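Local coordinates for secreted effector protein sseI (Salmonella enterica subsp. enterica serovar Typhimurium, PDB 4G29), which is a secreted virulence effector whose catalytic domain belongs to the cysteine protease superfamily and so probably works through a nucleophilic cysteine, at residues P38-C42 against S97-F101; R64-I68 against T78-A82; W120-R125 against V164-S168. One frame throughout, in Å; residues are numbered along the deposited sequence.

Contact 1 of 3, residues P38-C42 against S97-F101; sequences PVGQC and SAHQF
Two loops distant in sequence can be fitted together almost wholly by shape, and P38-C42 against S97-F101 is a good case, burying 338 Å² between them. P38 opens a type II beta turn closed by Q41 N to P38 O at 3.0 Å. P38 CA lies 5.1 Å from S97 CA. The proline ring, C-gamma endo, wedges into the second loop: P38 CB is 3.9 Å from S97 CB, while P38 CG sits over the face of the H99 ring, 3.8 Å from the centroid and 23° off the normal, a CH-pi contact. H99 (chi1 p) also hydrogen-bonds through NE2 to V96 O. V39 (-65/128) has its CA 5.0 Å from Q100 CA, and its CG2 approaches Q100 CB at 4.0 Å. The opposing loop is a short 3-10 turn over 98-101, with Q100 N to S97 O at 3.0 Å and F101 N to A98 O at 3.1 Å. G40 holds the positive phi (81/4) of the third position of the type II beta turn, where a CB would jam against the preceding carbonyl oxygen. That turn delivers the chain through Q41 to C42 and helix 42-55, consistent with the papain-like placing of a nucleophilic cysteine, C42 being the likely thiol of a Cys-His-Asp triad. C42 CB lies 3.3 Å from S97 OG (chi1 p), and C42 SG 3.8 Å from Q100 NE2. The Q100 amide, carried by a side chain with chi1 p and chi2 t, hydrogen-bonds to H80 ND1, on the ring of the presumed catalytic histidine.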
loop_
_atom_site.group_PDB
_atom_site.type_symbol
_atom_site.label_atom_id
_atom_site.label_comp_id
_atom_site.label_asym_id
_atom_site.label_seq_id
_atom_site.Cartn_x
_atom_site.Cartn_y
_atom_site.Cartn_z
ATOM N N PRO A 38 -2.472 -8.968 10.154
ATOM C CA PRO A 38 -1.856 -8.445 8.919
ATOM C C PRO A 38 -0.364 -8.239 9.007
ATOM O O PRO A 38 0.254 -8.044 7.967
ATOM C CB PRO A 38 -2.552 -7.091 8.763
ATOM C CG PRO A 38 -2.935 -6.702 10.093
ATOM C CD PRO A 38 -3.364 -7.968 10.739
ATOM N N VAL A 39 0.246 -8.232 10.197
ATOM C CA VAL A 39 1.654 -7.895 10.277
ATOM C C VAL A 39 2.479 -8.964 9.546
ATOM O O VAL A 39 2.325 -10.146 9.766
ATOM C CB VAL A 39 2.181 -7.690 11.731
ATOM C CG1 VAL A 39 3.725 -7.622 11.722
ATOM C CG2 VAL A 39 1.553 -6.445 12.296
ATOM N N GLY A 40 3.328 -8.517 8.651
ATOM C CA GLY A 40 4.165 -9.405 7.876
ATOM C C GLY A 40 3.466 -10.035 6.671
ATOM O O GLY A 40 4.079 -10.846 5.990
ATOM N N GLN A 41 2.223 -9.657 6.411
ATOM C CA GLN A 41 1.451 -10.292 5.323
ATOM C C GLN A 41 1.337 -9.619 3.968
ATOM O O GLN A 41 0.831 -10.367 3.099
ATOM C CB GLN A 41 0.012 -10.568 5.780
ATOM C CG GLN A 41 -0.087 -11.436 6.992
ATOM C CD GLN A 41 0.547 -12.785 6.824
ATOM O OE1 GLN A 41 0.876 -13.226 5.729
ATOM N NE2 GLN A 41 0.693 -13.483 7.920
ATOM N N CYS A 42 1.633 -8.288 3.802
ATOM C CA CYS A 42 1.337 -7.500 2.620
ATOM C C CYS A 42 2.009 -8.256 1.492
ATOM O O CYS A 42 1.408 -8.352 0.476
ATOM C CB CYS A 42 1.743 -5.950 2.585
ATOM S SG CYS A 42 3.190 -5.645 3.222
ATOM N N SER A 97 -4.077 -5.036 4.072
ATOM C CA SER A 97 -3.222 -5.165 5.246
ATOM C C SER A 97 -2.698 -3.826 5.775
ATOM O O SER A 97 -1.757 -3.807 6.574
ATOM C CB SER A 97 -2.082 -6.123 4.984
ATOM O OG SER A 97 -1.167 -5.653 4.029
ATOM N N ALA A 98 -3.322 -2.715 5.378
ATOM C CA ALA A 98 -2.884 -1.360 5.774
ATOM C C ALA A 98 -2.831 -1.235 7.290
ATOM O O ALA A 98 -1.970 -0.565 7.871
ATOM C CB ALA A 98 -3.882 -0.267 5.183
ATOM N N HIS A 99 -3.805 -1.855 7.921
ATOM C CA HIS A 99 -3.943 -1.788 9.362
ATOM C C HIS A 99 -2.846 -2.473 10.135
ATOM O O HIS A 99 -2.842 -2.369 11.399
ATOM C CB HIS A 99 -5.291 -2.265 9.873
ATOM C CG HIS A 99 -5.670 -3.596 9.337
ATOM N ND1 HIS A 99 -5.952 -4.680 10.141
ATOM C CD2 HIS A 99 -5.705 -4.039 8.072
ATOM C CE1 HIS A 99 -6.254 -5.712 9.360
ATOM N NE2 HIS A 99 -6.085 -5.349 8.103
ATOM N N GLN A 100 -1.895 -3.101 9.441
ATOM C CA GLN A 100 -0.665 -3.523 10.124
ATOM C C GLN A 100 0.059 -2.353 10.827
ATOM O O GLN A 100 0.833 -2.583 11.730
ATOM C CB GLN A 100 0.282 -4.300 9.231
ATOM C CG GLN A 100 1.039 -3.494 8.220
ATOM C CD GLN A 100 2.297 -4.157 7.694
ATOM O OE1 GLN A 100 2.981 -4.889 8.419
ATOM N NE2 GLN A 100 2.684 -3.805 6.457
ATOM N N PHE A 101 -0.240 -1.119 10.426
ATOM C CA PHE A 101 0.381 0.097 10.970
ATOM C C PHE A 101 -0.404 0.786 12.089
ATOM O O PHE A 101 0.089 1.762 12.704
ATOM C CB PHE A 101 0.662 1.096 9.837
ATOM C CG PHE A 101 1.563 0.547 8.785
ATOM C CD1 PHE A 101 2.809 0.087 9.131
ATOM C CD2 PHE A 101 1.145 0.463 7.470
ATOM C CE1 PHE A 101 3.659 -0.463 8.210
ATOM C CE2 PHE A 101 1.971 -0.061 6.510
ATOM C CZ PHE A 101 3.223 -0.534 6.864
#

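Contact 2 of 3, residues R64-I68 against T78-A82; sequences RGIFI and TNHFA
Antiparallel pairing satisfies main-chain donors and acceptors and at the same time sorts side chains onto two faces. Strands 64-68 and 78-82 run antiparallel at 152°, axes 4.6 Å apart, in the register R64-A82, G65-F81, I66-H80, F67-N79, I68-T78. The three hydrogen-bonded pairs carry two bonds each: R64 N to A82 O 2.8 Å and A82 N to R64 O 3.0 Å; I66 N to H80 O 2.9 Å and H80 N to I66 O 3.0 Å; I68 N to T78 O 2.8 Å and T78 N to I68 O 3.1 Å. A water further joins I68 O (2.8 Å) to T78 OG1 (2.9 Å). The backbones of G65 and F67 hydrogen-bond instead to T136 and Y134 of the next strand. This hairpin lies in the antiparallel sheet of the papain-like fold and offers H80 (chi1 t) as the likely triad histidine, its NE2 hydrogen-bonded to D95 OD1 and its ND1 to Q100 NE2. On the same face I66 CD1 packs 3.8 Å from H80 CD2, and R64 NE forms a salt bridge with D137. F67, N79 and F81 share the other face: F81 CD1 lies 3.7 Å from G65 CA, F67 CE1 lies 3.8 Å from N79 CB, and N79 ND2 is hydrogen-bonded to Y148 O.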
loop_
_atom_site.group_PDB
_atom_site.type_symbol
_atom_site.label_atom_id
_atom_site.label_comp_id
_atom_site.label_asym_id
_atom_site.label_seq_id
_atom_site.Cartn_x
_atom_site.Cartn_y
_atom_site.Cartn_z
ATOM N N ARG A 64 2.009 -2.139 -6.053
ATOM C CA ARG A 64 2.486 -0.924 -5.476
ATOM C C ARG A 64 3.439 -1.198 -4.325
ATOM O O ARG A 64 3.013 -1.686 -3.272
ATOM C CB ARG A 64 1.296 -0.035 -5.025
ATOM C CG ARG A 64 1.732 1.354 -4.513
ATOM C CD ARG A 64 0.560 2.344 -4.490
ATOM N NE ARG A 64 0.132 2.673 -5.849
ATOM C CZ ARG A 64 -0.743 3.619 -6.178
ATOM N NH1 ARG A 64 -1.381 4.274 -5.234
ATOM N NH2 ARG A 64 -1.024 3.895 -7.449
ATOM N N GLY A 65 4.718 -0.870 -4.515
ATOM C CA GLY A 65 5.749 -0.977 -3.485
ATOM C C GLY A 65 5.907 0.361 -2.798
ATOM O O GLY A 65 5.956 1.405 -3.488
ATOM N N ILE A 66 5.887 0.359 -1.484
ATOM C CA ILE A 66 5.875 1.558 -0.678
ATOM C C ILE A 66 6.995 1.557 0.391
ATOM O O ILE A 66 7.307 0.493 1.020
ATOM C CB ILE A 66 4.481 1.688 0.059
ATOM C CG1 ILE A 66 3.335 1.597 -0.939
ATOM C CG2 ILE A 66 4.355 2.929 1.038
ATOM C CD1 ILE A 66 2.102 0.924 -0.355
ATOM N N PHE A 67 7.632 2.722 0.585
ATOM C CA PHE A 67 8.451 2.914 1.772
ATOM C C PHE A 67 7.865 4.008 2.673
ATOM O O PHE A 67 7.307 5.013 2.182
ATOM C CB PHE A 67 9.882 3.309 1.458
ATOM C CG PHE A 67 10.788 2.169 0.993
ATOM C CD1 PHE A 67 10.722 0.856 1.560
ATOM C CD2 PHE A 67 11.807 2.421 0.065
ATOM C CE1 PHE A 67 11.587 -0.149 1.146
ATOM C CE2 PHE A 67 12.658 1.366 -0.385
ATOM C CZ PHE A 67 12.550 0.107 0.213
ATOM N N ILE A 68 8.060 3.802 3.983
ATOM C CA ILE A 68 7.693 4.758 5.020
ATOM C C ILE A 68 8.946 5.020 5.838
ATOM O O ILE A 68 9.530 4.079 6.423
ATOM C CB ILE A 68 6.569 4.205 5.931
ATOM C CG1 ILE A 68 5.306 3.926 5.113
ATOM C CG2 ILE A 68 6.295 5.223 7.064
ATOM C CD1 ILE A 68 4.371 2.849 5.722
ATOM N N THR A 78 10.573 1.171 6.572
ATOM C CA THR A 78 9.426 0.271 6.618
ATOM C C THR A 78 8.847 0.123 5.219
ATOM O O THR A 78 8.651 1.121 4.515
ATOM C CB THR A 78 8.427 0.807 7.560
ATOM O OG1 THR A 78 9.004 0.868 8.869
ATOM C CG2 THR A 78 7.125 -0.067 7.545
ATOM N N ASN A 79 8.575 -1.107 4.827
ATOM C CA ASN A 79 7.979 -1.348 3.517
ATOM C C ASN A 79 6.511 -1.728 3.643
ATOM O O ASN A 79 5.991 -2.092 4.743
ATOM C CB ASN A 79 8.832 -2.280 2.646
ATOM C CG ASN A 79 8.836 -3.718 3.137
ATOM O OD1 ASN A 79 8.212 -4.011 4.169
ATOM N ND2 ASN A 79 9.505 -4.639 2.401
ATOM N N HIS A 80 5.811 -1.622 2.538
ATOM C CA HIS A 80 4.430 -2.017 2.455
ATOM C C HIS A 80 4.087 -2.234 0.966
ATOM O O HIS A 80 4.797 -1.763 0.076
ATOM C CB HIS A 80 3.506 -0.950 3.053
ATOM C CG HIS A 80 2.091 -1.406 3.254
ATOM N ND1 HIS A 80 1.756 -2.489 4.040
ATOM C CD2 HIS A 80 0.922 -0.924 2.760
ATOM C CE1 HIS A 80 0.446 -2.647 4.017
ATOM N NE2 HIS A 80 -0.082 -1.722 3.230
ATOM N N PHE A 81 3.037 -2.987 0.747
ATOM C CA PHE A 81 2.586 -3.365 -0.606
ATOM C C PHE A 81 1.083 -3.321 -0.742
ATOM O O PHE A 81 0.340 -3.783 0.137
ATOM C CB PHE A 81 3.115 -4.741 -1.018
ATOM C CG PHE A 81 4.618 -4.818 -0.996
ATOM C CD1 PHE A 81 5.349 -4.407 -2.076
ATOM C CD2 PHE A 81 5.270 -5.299 0.108
ATOM C CE1 PHE A 81 6.696 -4.433 -2.046
ATOM C CE2 PHE A 81 6.655 -5.320 0.112
ATOM C CZ PHE A 81 7.333 -4.882 -0.939
ATOM N N ALA A 82 0.620 -2.812 -1.871
ATOM C CA ALA A 82 -0.795 -2.807 -2.160
ATOM C C ALA A 82 -0.968 -3.210 -3.641
ATOM O O ALA A 82 0.018 -3.280 -4.368
ATOM C CB ALA A 82 -1.426 -1.405 -1.895
HETATM O O HOH W 1 10.063 3.506 9.099
#

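Contact 3 of 3, residues W120-R125 against V164-S168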
loop_
_atom_site.group_PDB
_atom_site.type_symbol
_atom_site.label_atom_id
_atom_site.label_comp_id
_atom_site.label_asym_id
_atom_site.label_seq_id
_atom_site.Cartn_x
_atom_site.Cartn_y
_atom_site.Cartn_z
ATOM N N TRP A 120 -7.042 6.659 -1.445
ATOM C CA TRP A 120 -5.969 5.908 -0.793
ATOM C C TRP A 120 -4.830 6.883 -0.380
ATOM O O TRP A 120 -4.358 6.908 0.763
ATOM C CB TRP A 120 -5.483 4.796 -1.696
ATOM C CG TRP A 120 -4.361 3.921 -1.122
ATOM C CD1 TRP A 120 -4.514 2.814 -0.347
ATOM C CD2 TRP A 120 -2.956 4.139 -1.253
ATOM N NE1 TRP A 120 -3.300 2.309 0.011
ATOM C CE2 TRP A 120 -2.311 3.100 -0.554
ATOM C CE3 TRP A 120 -2.163 5.090 -1.922
ATOM C CZ2 TRP A 120 -0.980 2.992 -0.497
ATOM C CZ3 TRP A 120 -0.798 4.979 -1.833
ATOM C CH2 TRP A 120 -0.218 3.933 -1.134
ATOM N N VAL A 121 -4.446 7.764 -1.292
ATOM C CA VAL A 121 -3.407 8.722 -0.990
ATOM C C VAL A 121 -3.818 9.637 0.174
ATOM O O VAL A 121 -3.019 9.959 1.053
ATOM C CB VAL A 121 -3.093 9.568 -2.228
ATOM C CG1 VAL A 121 -2.208 10.760 -1.813
ATOM C CG2 VAL A 121 -2.411 8.756 -3.243
ATOM N N CYS A 122 -5.088 10.055 0.141
ATOM C CA CYS A 122 -5.694 10.882 1.153
ATOM C C CYS A 122 -5.647 10.206 2.493
ATOM O O CYS A 122 -5.252 10.828 3.480
ATOM C CB CYS A 122 -7.124 11.221 0.747
ATOM S SG CYS A 122 -7.112 12.531 -0.540
ATOM N N LYS A 123 -5.965 8.917 2.510
ATOM C CA LYS A 123 -5.971 8.144 3.758
ATOM C C LYS A 123 -4.567 8.093 4.409
ATOM O O LYS A 123 -4.418 8.328 5.622
ATOM C CB LYS A 123 -6.472 6.721 3.521
ATOM C CG LYS A 123 -6.838 5.975 4.806
ATOM C CD LYS A 123 -8.152 6.449 5.380
ATOM C CE LYS A 123 -8.539 5.720 6.638
ATOM N NZ LYS A 123 -9.822 6.234 7.264
ATOM N N TYR A 124 -3.540 7.827 3.610
ATOM C CA TYR A 124 -2.168 7.771 4.091
ATOM C C TYR A 124 -1.688 9.135 4.525
ATOM O O TYR A 124 -1.075 9.253 5.566
ATOM C CB TYR A 124 -1.221 7.106 3.067
ATOM C CG TYR A 124 -1.181 5.606 3.206
ATOM C CD1 TYR A 124 -2.241 4.817 2.783
ATOM C CD2 TYR A 124 -0.089 4.997 3.818
ATOM C CE1 TYR A 124 -2.208 3.424 2.923
ATOM C CE2 TYR A 124 -0.059 3.595 4.007
ATOM C CZ TYR A 124 -1.120 2.832 3.516
ATOM O OH TYR A 124 -1.076 1.451 3.684
ATOM N N ARG A 125 -2.048 10.172 3.780
ATOM C CA ARG A 125 -1.720 11.534 4.224
ATOM C C ARG A 125 -2.321 11.925 5.566
ATOM O O ARG A 125 -1.642 12.569 6.367
ATOM C CB ARG A 125 -2.114 12.539 3.164
ATOM C CG ARG A 125 -1.260 12.448 1.937
ATOM C CD ARG A 125 -1.625 13.567 0.966
ATOM N NE ARG A 125 -0.842 13.522 -0.265
ATOM C CZ ARG A 125 -1.179 14.102 -1.421
ATOM N NH1 ARG A 125 -2.326 14.781 -1.563
ATOM N NH2 ARG A 125 -0.386 13.954 -2.479
ATOM N N VAL A 164 6.954 8.107 -6.403
ATOM C CA VAL A 164 5.785 8.956 -6.283
ATOM C C VAL A 164 5.559 9.282 -4.820
ATOM O O VAL A 164 5.346 8.388 -4.010
ATOM C CB VAL A 164 4.518 8.324 -6.897
ATOM C CG1 VAL A 164 3.319 9.270 -6.807
ATOM C CG2 VAL A 164 4.784 7.856 -8.356
ATOM N N PHE A 165 5.609 10.560 -4.453
ATOM C CA PHE A 165 5.414 10.977 -3.051
ATOM C C PHE A 165 3.952 11.010 -2.690
ATOM O O PHE A 165 3.119 11.557 -3.425
ATOM C CB PHE A 165 6.070 12.321 -2.777
ATOM C CG PHE A 165 7.542 12.299 -2.973
ATOM C CD1 PHE A 165 8.376 11.791 -1.967
ATOM C CD2 PHE A 165 8.126 12.817 -4.119
ATOM C CE1 PHE A 165 9.722 11.734 -2.163
ATOM C CE2 PHE A 165 9.502 12.799 -4.278
ATOM C CZ PHE A 165 10.275 12.234 -3.316
ATOM N N VAL A 166 3.657 10.368 -1.558
ATOM C CA VAL A 166 2.401 10.490 -0.846
ATOM C C VAL A 166 2.453 11.645 0.144
ATOM O O VAL A 166 1.521 12.452 0.232
ATOM C CB VAL A 166 2.076 9.208 -0.150
ATOM C CG1 VAL A 166 0.811 9.390 0.699
ATOM C CG2 VAL A 166 1.852 8.128 -1.232
ATOM N N THR A 167 3.568 11.734 0.857
ATOM C CA THR A 167 3.901 12.841 1.744
ATOM C C THR A 167 5.258 13.428 1.406
ATOM O O THR A 167 6.017 12.819 0.700
ATOM C CB THR A 167 3.907 12.413 3.245
ATOM O OG1 THR A 167 5.012 11.533 3.508
ATOM C CG2 THR A 167 2.600 11.821 3.673
ATOM N N SER A 168 5.514 14.630 1.890
ATOM C CA SER A 168 6.797 15.334 1.709
ATOM C C SER A 168 7.057 16.184 2.937
ATOM O O SER A 168 6.946 17.415 2.898
ATOM C CB SER A 168 6.785 16.190 0.447
ATOM O OG SER A 168 8.095 16.618 0.111
#
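V166 is the knot of this contact: with 107 Å² covered by the helix, it far outweighs every other residue. Its CG1 lies 3.9 Å from Y124 CB and 4.2 Å from V121 CG1, and also touches the carbonyl V121 O at 3.9 Å, while its CG2 comes within 4.2 Å of W120 CZ3. One valine thus meets side chains from successive turns of the helix, whose own bonds, Y124 N to W120 O (3.1 Å) and R125 N to V121 O (2.9 Å), bring W120, V121, Y124 and R125 onto the same side. The principle is that of a helix packed on a sheet at its margin: helix 117-126 lies against the central sheet of the papain-like fold, and V166 follows 164-165, one of the two edge strands, with its backbone still hydrogen-bonded to I133 of the adjacent strand. Outward, the aliphatic part of R125 covers the valine, CG to V166 CG1 at 3.9 Å, and R125 CG reaches T167 CG2 at 4.3 Å. Beyond that, the extended arginine (chi2 and chi3 both t) turns its guanidinium edge to the backbone, where NE donates a short 2.6 Å hydrogen bond to V166 O. Away from this edge, W120 NE1 and Y124 OH both hydrogen-bond to OD2 of D95, the putative triad aspartate.

In the fold
The three contacts step across a single papain-like domain. The centre of contact 2 lies about 5 Å from the centre of the chain, about 10 Å from the centre of contact 1 and about 12 Å from that of contact 3, whereas those two centres stand about 17 Å apart. Along the sequence, the hairpin of contact 2 falls between the two segments of contact 1, and contact 3 follows afterwards. Contacts 2 and 3 share the antiparallel sheet. H80 is a shared point of all three, with Q100 and S97 approaching its ring and Y124 OH packing 3.2 Å from H80 CD2. Cysteine loop, histidine strand and the helix that hydrogen-bonds to D95, at the end of strand 90-95, thereby converge on one probable active site.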